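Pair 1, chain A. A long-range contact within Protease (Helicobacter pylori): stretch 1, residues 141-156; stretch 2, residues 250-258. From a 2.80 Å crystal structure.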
# COMPACT_ATOMS: atom_id res chain seq x y z
N SER A 141 8.56 6.45 18.46
CA SER A 141 8.00 7.75 18.81
C SER A 141 6.47 7.70 18.82
O SER A 141 5.86 7.23 17.86
CB SER A 141 8.46 8.83 17.83
OG SER A 141 7.72 10.02 18.01
N PRO A 142 5.86 8.17 19.91
CA PRO A 142 4.40 8.15 20.05
C PRO A 142 3.70 8.87 18.90
O PRO A 142 2.99 8.24 18.11
CB PRO A 142 4.15 8.86 21.38
CG PRO A 142 5.42 8.69 22.14
CD PRO A 142 6.51 8.75 21.10
N ILE A 143 3.90 10.18 18.80
CA ILE A 143 3.24 10.98 17.78
C ILE A 143 3.67 10.55 16.37
O ILE A 143 2.89 10.64 15.42
CB ILE A 143 3.51 12.49 17.98
CG1 ILE A 143 2.63 13.33 17.05
CG2 ILE A 143 4.98 12.83 17.79
CD1 ILE A 143 1.15 13.19 17.33
N GLY A 144 4.91 10.08 16.24
CA GLY A 144 5.44 9.67 14.96
C GLY A 144 4.81 8.39 14.44
O GLY A 144 4.38 8.32 13.29
N MSE A 145 4.75 7.37 15.30
CA MSE A 145 4.12 6.10 14.95
C MSE A 145 2.64 6.29 14.65
O MSE A 145 2.10 5.71 13.71
CB MSE A 145 4.30 5.08 16.07
CG MSE A 145 3.81 3.68 15.73
SE MSE A 145 4.88 2.83 14.34
CE MSE A 145 4.09 1.05 14.39
N LEU A 146 1.98 7.10 15.48
CA LEU A 146 0.57 7.41 15.31
C LEU A 146 0.31 8.09 13.97
O LEU A 146 -0.66 7.78 13.28
CB LEU A 146 0.07 8.29 16.45
CG LEU A 146 -1.39 8.73 16.41
CD1 LEU A 146 -2.31 7.52 16.51
CD2 LEU A 146 -1.69 9.73 17.51
N TYR A 147 1.20 9.01 13.62
CA TYR A 147 1.12 9.75 12.36
C TYR A 147 1.24 8.80 11.17
O TYR A 147 0.48 8.89 10.20
CB TYR A 147 2.22 10.81 12.32
CG TYR A 147 2.08 11.88 11.26
CD1 TYR A 147 1.11 12.87 11.37
CD2 TYR A 147 2.95 11.92 10.18
CE1 TYR A 147 0.99 13.85 10.40
CE2 TYR A 147 2.83 12.90 9.21
CZ TYR A 147 1.85 13.87 9.32
OH TYR A 147 1.74 14.84 8.36
N PHE A 148 2.20 7.89 11.25
CA PHE A 148 2.47 6.94 10.17
C PHE A 148 1.35 5.91 10.03
O PHE A 148 0.81 5.71 8.94
CB PHE A 148 3.80 6.24 10.40
CG PHE A 148 4.33 5.52 9.19
CD1 PHE A 148 5.04 6.20 8.22
CD2 PHE A 148 4.14 4.16 9.04
CE1 PHE A 148 5.53 5.54 7.11
CE2 PHE A 148 4.64 3.49 7.94
CZ PHE A 148 5.33 4.18 6.97
N ARG A 149 1.00 5.27 11.15
CA ARG A 149 -0.03 4.24 11.15
C ARG A 149 -1.40 4.79 10.75
O ARG A 149 -2.25 4.04 10.26
CB ARG A 149 -0.12 3.57 12.52
CG ARG A 149 1.11 2.75 12.91
CD ARG A 149 1.27 1.50 12.05
NE ARG A 149 0.18 0.54 12.24
CZ ARG A 149 -0.82 0.37 11.38
NH1 ARG A 149 -0.88 1.09 10.27
NH2 ARG A 149 -1.77 -0.52 11.63
N PHE A 150 -1.61 6.08 10.94
CA PHE A 150 -2.88 6.69 10.54
C PHE A 150 -3.02 6.68 9.02
O PHE A 150 -4.03 6.22 8.49
CB PHE A 150 -3.00 8.13 11.06
CG PHE A 150 -4.23 8.84 10.54
CD1 PHE A 150 -5.45 8.70 11.17
CD2 PHE A 150 -4.15 9.66 9.42
CE1 PHE A 150 -6.58 9.35 10.69
CE2 PHE A 150 -5.27 10.31 8.94
CZ PHE A 150 -6.48 10.16 9.57
N PHE A 151 -2.00 7.19 8.34
CA PHE A 151 -2.06 7.29 6.88
C PHE A 151 -2.07 5.91 6.23
O PHE A 151 -2.61 5.75 5.13
CB PHE A 151 -0.89 8.13 6.36
CG PHE A 151 -1.10 9.61 6.52
CD1 PHE A 151 -1.85 10.32 5.59
CD2 PHE A 151 -0.56 10.30 7.59
CE1 PHE A 151 -2.05 11.68 5.73
CE2 PHE A 151 -0.76 11.66 7.74
CZ PHE A 151 -1.51 12.36 6.81
N ASN A 152 -1.49 4.92 6.90
CA ASN A 152 -1.60 3.54 6.45
C ASN A 152 -3.06 3.08 6.42
O ASN A 152 -3.46 2.30 5.56
CB ASN A 152 -0.80 2.60 7.35
CG ASN A 152 0.70 2.83 7.26
OD1 ASN A 152 1.44 2.49 8.18
ND2 ASN A 152 1.14 3.42 6.15
N THR A 153 -3.84 3.58 7.38
CA THR A 153 -5.23 3.17 7.53
C THR A 153 -6.16 4.00 6.65
O THR A 153 -7.02 3.45 5.95
CB THR A 153 -5.68 3.29 9.00
OG1 THR A 153 -4.71 2.69 9.86
CG2 THR A 153 -7.03 2.62 9.21
N ALA A 154 -5.99 5.32 6.69
CA ALA A 154 -6.87 6.24 5.99
C ALA A 154 -6.78 6.09 4.47
O ALA A 154 -7.79 6.20 3.77
CB ALA A 154 -6.55 7.68 6.39
N TYR A 155 -5.57 5.84 3.98
CA TYR A 155 -5.35 5.64 2.55
C TYR A 155 -4.88 4.21 2.29
O TYR A 155 -4.10 3.64 3.05
CB TYR A 155 -4.31 6.63 2.01
CG TYR A 155 -4.72 8.08 2.08
CD1 TYR A 155 -5.45 8.67 1.05
CD2 TYR A 155 -4.36 8.88 3.16
CE1 TYR A 155 -5.81 10.00 1.09
CE2 TYR A 155 -4.72 10.21 3.21
CZ TYR A 155 -5.45 10.77 2.18
OH TYR A 155 -5.81 12.10 2.23
N VAL A 156 -5.36 3.63 1.19
CA VAL A 156 -5.08 2.24 0.88
C VAL A 156 -4.28 2.12 -0.41
O VAL A 156 -3.42 1.24 -0.55
CB VAL A 156 -6.39 1.43 0.75
CG1 VAL A 156 -6.11 -0.01 0.37
CG2 VAL A 156 -7.18 1.50 2.04
N GLU A 250 -2.06 7.03 26.46
CA GLU A 250 -2.83 6.61 25.29
C GLU A 250 -3.13 7.79 24.37
O GLU A 250 -3.57 8.85 24.81
CB GLU A 250 -4.12 5.92 25.71
CG GLU A 250 -3.90 4.56 26.38
CD GLU A 250 -5.16 3.70 26.41
OE1 GLU A 250 -6.15 4.06 25.73
OE2 GLU A 250 -5.15 2.67 27.10
N TRP A 251 -2.87 7.60 23.08
CA TRP A 251 -3.09 8.63 22.07
C TRP A 251 -4.21 8.24 21.11
O TRP A 251 -4.58 7.07 21.01
CB TRP A 251 -1.80 8.89 21.29
CG TRP A 251 -0.70 9.45 22.13
CD1 TRP A 251 0.05 8.79 23.05
CD2 TRP A 251 -0.22 10.80 22.11
NE1 TRP A 251 0.97 9.64 23.62
CE2 TRP A 251 0.83 10.88 23.06
CE3 TRP A 251 -0.56 11.94 21.39
CZ2 TRP A 251 1.52 12.06 23.30
CZ3 TRP A 251 0.13 13.11 21.63
CH2 TRP A 251 1.16 13.16 22.58
N VAL A 252 -4.75 9.22 20.40
CA VAL A 252 -5.80 8.96 19.42
C VAL A 252 -5.63 9.85 18.18
O VAL A 252 -5.25 11.01 18.28
CB VAL A 252 -7.21 9.18 20.02
CG1 VAL A 252 -7.38 10.62 20.47
CG2 VAL A 252 -8.29 8.79 19.02
N ALA A 253 -5.90 9.28 17.01
CA ALA A 253 -5.93 10.04 15.78
C ALA A 253 -7.26 9.83 15.07
O ALA A 253 -7.59 8.72 14.68
CB ALA A 253 -4.77 9.64 14.88
N LEU A 254 -8.03 10.91 14.94
CA LEU A 254 -9.31 10.85 14.24
C LEU A 254 -9.28 11.76 13.02
O LEU A 254 -9.21 12.98 13.16
CB LEU A 254 -10.46 11.24 15.18
CG LEU A 254 -11.85 11.38 14.54
CD1 LEU A 254 -12.28 10.10 13.84
CD2 LEU A 254 -12.88 11.80 15.57
N GLY A 255 -9.31 11.16 11.84
CA GLY A 255 -9.22 11.92 10.61
C GLY A 255 -10.41 11.72 9.70
O GLY A 255 -10.96 10.62 9.60
N TYR A 256 -10.81 12.79 9.03
CA TYR A 256 -11.91 12.74 8.07
C TYR A 256 -11.41 13.11 6.69
O TYR A 256 -10.64 14.06 6.54
CB TYR A 256 -13.04 13.67 8.51
CG TYR A 256 -13.77 13.22 9.75
CD1 TYR A 256 -13.34 13.61 11.02
CD2 TYR A 256 -14.89 12.40 9.67
CE1 TYR A 256 -14.01 13.20 12.16
CE2 TYR A 256 -15.57 11.99 10.80
CZ TYR A 256 -15.12 12.39 12.05
OH TYR A 256 -15.80 11.98 13.17
N LYS A 257 -11.83 12.36 5.68
CA LYS A 257 -11.45 12.64 4.30
C LYS A 257 -11.95 14.01 3.88
O LYS A 257 -12.99 14.48 4.33
CB LYS A 257 -11.98 11.57 3.35
CG LYS A 257 -11.19 10.27 3.38
CD LYS A 257 -9.77 10.45 2.85
CE LYS A 257 -8.95 9.19 3.06
NZ LYS A 257 -9.59 7.98 2.48
N VAL A 258 -11.19 14.66 3.00
CA VAL A 258 -11.44 16.05 2.66
C VAL A 258 -10.96 16.31 1.23
O VAL A 258 -10.03 15.64 0.76
CB VAL A 258 -10.73 16.97 3.69
CG1 VAL A 258 -9.86 18.02 3.03
CG2 VAL A 258 -11.76 17.59 4.63

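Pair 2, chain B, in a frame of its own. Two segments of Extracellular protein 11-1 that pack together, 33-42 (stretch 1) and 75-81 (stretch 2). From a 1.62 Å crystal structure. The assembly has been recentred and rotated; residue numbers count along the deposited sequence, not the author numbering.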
# COMPACT_ATOMS: atom_id res chain seq x y z
N SER B 33 -4.16 -13.63 6.89
CA SER B 33 -5.01 -12.44 7.13
C SER B 33 -4.50 -11.27 6.28
O SER B 33 -5.34 -10.55 5.72
CB SER B 33 -5.02 -12.06 8.61
OG SER B 33 -3.72 -11.58 9.04
N LEU B 34 -3.18 -11.13 6.16
CA LEU B 34 -2.58 -9.99 5.41
C LEU B 34 -2.76 -10.24 3.91
O LEU B 34 -3.12 -9.31 3.17
CB LEU B 34 -1.12 -9.81 5.81
CG LEU B 34 -0.94 -9.26 7.23
CD1 LEU B 34 0.46 -9.43 7.76
CD2 LEU B 34 -1.39 -7.82 7.28
N TYR B 35 -2.61 -11.49 3.46
CA TYR B 35 -2.88 -11.83 2.04
C TYR B 35 -4.35 -11.51 1.73
O TYR B 35 -4.66 -10.96 0.64
CB TYR B 35 -2.36 -13.25 1.71
CG TYR B 35 -1.65 -13.27 0.38
CD1 TYR B 35 -2.40 -13.16 -0.80
CD2 TYR B 35 -0.27 -13.31 0.27
CE1 TYR B 35 -1.83 -13.15 -2.07
CE2 TYR B 35 0.33 -13.26 -1.00
CZ TYR B 35 -0.45 -13.20 -2.18
OH TYR B 35 0.09 -13.13 -3.45
N GLN B 36 -5.28 -11.72 2.67
CA GLN B 36 -6.71 -11.42 2.42
C GLN B 36 -6.88 -9.91 2.31
O GLN B 36 -7.76 -9.47 1.56
CB GLN B 36 -7.69 -11.88 3.51
CG GLN B 36 -7.82 -13.38 3.69
CD GLN B 36 -8.77 -13.71 4.82
OE1 GLN B 36 -8.44 -13.58 6.01
NE2 GLN B 36 -9.97 -14.16 4.46
N GLN B 37 -6.13 -9.14 3.08
CA GLN B 37 -6.19 -7.65 2.93
C GLN B 37 -5.74 -7.29 1.51
O GLN B 37 -6.43 -6.49 0.85
CB GLN B 37 -5.39 -6.95 4.03
CG GLN B 37 -6.15 -7.00 5.36
CD GLN B 37 -7.41 -6.16 5.44
OE1 GLN B 37 -7.70 -5.31 4.61
NE2 GLN B 37 -8.14 -6.31 6.53
N PHE B 38 -4.63 -7.87 1.04
CA PHE B 38 -4.16 -7.63 -0.34
C PHE B 38 -5.29 -7.96 -1.34
O PHE B 38 -5.54 -7.20 -2.30
CB PHE B 38 -2.89 -8.40 -0.64
CG PHE B 38 -2.55 -8.40 -2.10
CD1 PHE B 38 -1.95 -7.30 -2.69
CD2 PHE B 38 -2.88 -9.49 -2.90
CE1 PHE B 38 -1.66 -7.28 -4.03
CE2 PHE B 38 -2.58 -9.49 -4.25
CZ PHE B 38 -2.00 -8.38 -4.82
N ASN B 39 -5.98 -9.07 -1.16
CA ASN B 39 -7.08 -9.49 -2.07
C ASN B 39 -8.19 -8.43 -2.11
O ASN B 39 -8.87 -8.37 -3.12
CB ASN B 39 -7.61 -10.87 -1.68
CG ASN B 39 -6.61 -11.97 -1.97
OD1 ASN B 39 -5.64 -11.78 -2.73
ND2 ASN B 39 -6.84 -13.13 -1.38
N LEU B 40 -8.37 -7.58 -1.08
CA LEU B 40 -9.41 -6.52 -1.09
C LEU B 40 -8.97 -5.26 -1.83
O LEU B 40 -9.83 -4.39 -2.09
CB LEU B 40 -9.73 -6.17 0.35
CG LEU B 40 -10.46 -7.27 1.13
CD1 LEU B 40 -10.57 -6.89 2.60
CD2 LEU B 40 -11.84 -7.52 0.50
N TRP B 41 -7.68 -5.09 -2.11
CA TRP B 41 -7.23 -3.91 -2.90
C TRP B 41 -8.00 -3.87 -4.22
O TRP B 41 -8.24 -4.94 -4.82
CB TRP B 41 -5.72 -3.90 -3.19
CG TRP B 41 -4.82 -3.88 -2.00
CD1 TRP B 41 -5.15 -3.94 -0.67
CD2 TRP B 41 -3.39 -3.84 -2.07
NE1 TRP B 41 -4.01 -3.89 0.08
CE2 TRP B 41 -2.91 -3.85 -0.75
CE3 TRP B 41 -2.47 -3.79 -3.14
CZ2 TRP B 41 -1.53 -3.83 -0.48
CZ3 TRP B 41 -1.12 -3.72 -2.86
CH2 TRP B 41 -0.66 -3.74 -1.55
N LYS B 42 -8.38 -2.67 -4.63
CA LYS B 42 -9.09 -2.44 -5.91
C LYS B 42 -8.10 -2.66 -7.06
O LYS B 42 -7.10 -1.92 -7.15
CB LYS B 42 -9.60 -1.01 -6.10
CG LYS B 42 -10.78 -0.56 -5.26
CD LYS B 42 -11.15 0.89 -5.64
CE LYS B 42 -12.21 1.50 -4.73
NZ LYS B 42 -12.42 2.95 -5.00
N ILE B 75 3.41 -3.92 13.88
CA ILE B 75 3.17 -3.33 12.53
C ILE B 75 2.96 -4.51 11.59
O ILE B 75 3.91 -5.28 11.42
CB ILE B 75 4.27 -2.37 12.08
CG1 ILE B 75 4.45 -1.24 13.10
CG2 ILE B 75 3.95 -1.85 10.68
CD1 ILE B 75 5.72 -0.44 12.91
N CYS B 76 1.72 -4.72 11.16
CA CYS B 76 1.33 -5.83 10.26
C CYS B 76 1.08 -5.21 8.89
O CYS B 76 0.34 -4.23 8.81
CB CYS B 76 0.11 -6.55 10.82
SG CYS B 76 0.55 -7.19 12.46
N SER B 77 1.77 -5.68 7.85
CA SER B 77 1.72 -4.98 6.55
C SER B 77 1.72 -6.02 5.45
O SER B 77 2.12 -7.19 5.67
CB SER B 77 2.84 -4.01 6.41
OG SER B 77 4.10 -4.69 6.43
N VAL B 78 1.21 -5.60 4.30
CA VAL B 78 1.33 -6.43 3.07
C VAL B 78 1.68 -5.47 1.94
O VAL B 78 1.09 -4.36 1.88
CB VAL B 78 0.07 -7.26 2.84
CG1 VAL B 78 -1.21 -6.44 2.71
CG2 VAL B 78 0.25 -8.19 1.66
N GLN B 79 2.66 -5.86 1.12
CA GLN B 79 3.18 -4.99 0.05
C GLN B 79 3.14 -5.75 -1.28
O GLN B 79 3.25 -6.98 -1.30
CB GLN B 79 4.54 -4.43 0.40
CG GLN B 79 5.59 -5.51 0.51
CD GLN B 79 6.79 -4.99 1.26
OE1 GLN B 79 6.80 -4.93 2.50
NE2 GLN B 79 7.80 -4.63 0.48
N ALA B 80 2.94 -5.00 -2.34
CA ALA B 80 2.97 -5.50 -3.72
C ALA B 80 3.21 -4.30 -4.64
O ALA B 80 3.00 -3.12 -4.23
CB ALA B 80 1.68 -6.24 -4.02
N THR B 81 3.62 -4.60 -5.87
CA THR B 81 3.89 -3.58 -6.90
C THR B 81 2.74 -3.59 -7.89
O THR B 81 2.38 -4.68 -8.39
CB THR B 81 5.22 -3.84 -7.61
OG1 THR B 81 6.24 -3.71 -6.60
CG2 THR B 81 5.43 -2.87 -8.74

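Both pairs pack a helix across a strand, with the two segments running in roughly the same direction. The crossing angle is -33° in pair 1 and -48° in pair 2. The axes approach to 9.0 Å in pair 1 and 7.9 Å in pair 2. Fourteen central residues superpose with an RMSD of 0.9 Å.

The inward helix positions are Leu A146 with Leu B34 and Phe A150 with Phe B38. The inward strand positions are Trp A251 with Cys B76, Ala A253 with Val B78, and Gly A255 with Ala B80. The strand residues between them point away in both pairs, as expected of an extended chain.

The two leucines nearly coincide, but their rotamers differ. Leu A146 is t, p and Leu B34 is m, t. Leu A146 CD1 lies 3.6 Å from Ala A253 CB, and its CD2 lies 3.9 Å from Trp A251 CB. Leu B34 CD2 lies 4.0 Å from Cys B76 CB, and its CB lies 4.1 Å from Val B78 CB.

At the first strand position, Trp A251 is much larger than Cys B76. Its ring extends along the start of the helix, where Pro A142 CB sits over one face, 4.0 Å from Trp A251 NE1. Cys B76 is bonded covalently to a group elsewhere in the structure.

At the middle position the sizes are reversed. Ala A253 CB touches both Leu A146 and Phe A150; it lies 3.9 Å from Phe A150 CD1. Val B78 has two more side-chain carbons and the largest covered area in its pair. Its CG2 is 3.9 Å from Phe B38 CB, and its CG1 is 3.5 Å from Leu B34 O.

Both phenylalanines have chi1 near t and reach the third strand position. In pair 1, Phe A150 CZ is 3.4 Å from Gly A255 CA. A CB on this glycine would lie 2.0 Å from Phe A150 CZ, a clash. In pair 2, Phe B38 CE1 packs 3.5 Å from Ala B80 CB. The methyl lies beside a ring whose position differs more than the backbone does: the side-chain centres of Phe A150 and Phe B38 are 2.1 Å apart after superposition, their CA atoms 0.9 Å.

Thr A153 matches Trp B41 in backbone only. Thr A153 makes no contact with the strand; its OG1 donates to Arg A149 O at 2.8 Å. Trp B41 points inward, with CZ2 4.1 Å from Val B78 CG1 and CZ3 3.9 Å from Ala B80 CB.

Beyond the matched positions of pair 1, Lys A257 NZ donates a hydrogen bond to Ala A154 O at 2.8 Å. The matched inward positions of both pairs pack through apolar side-chain contacts.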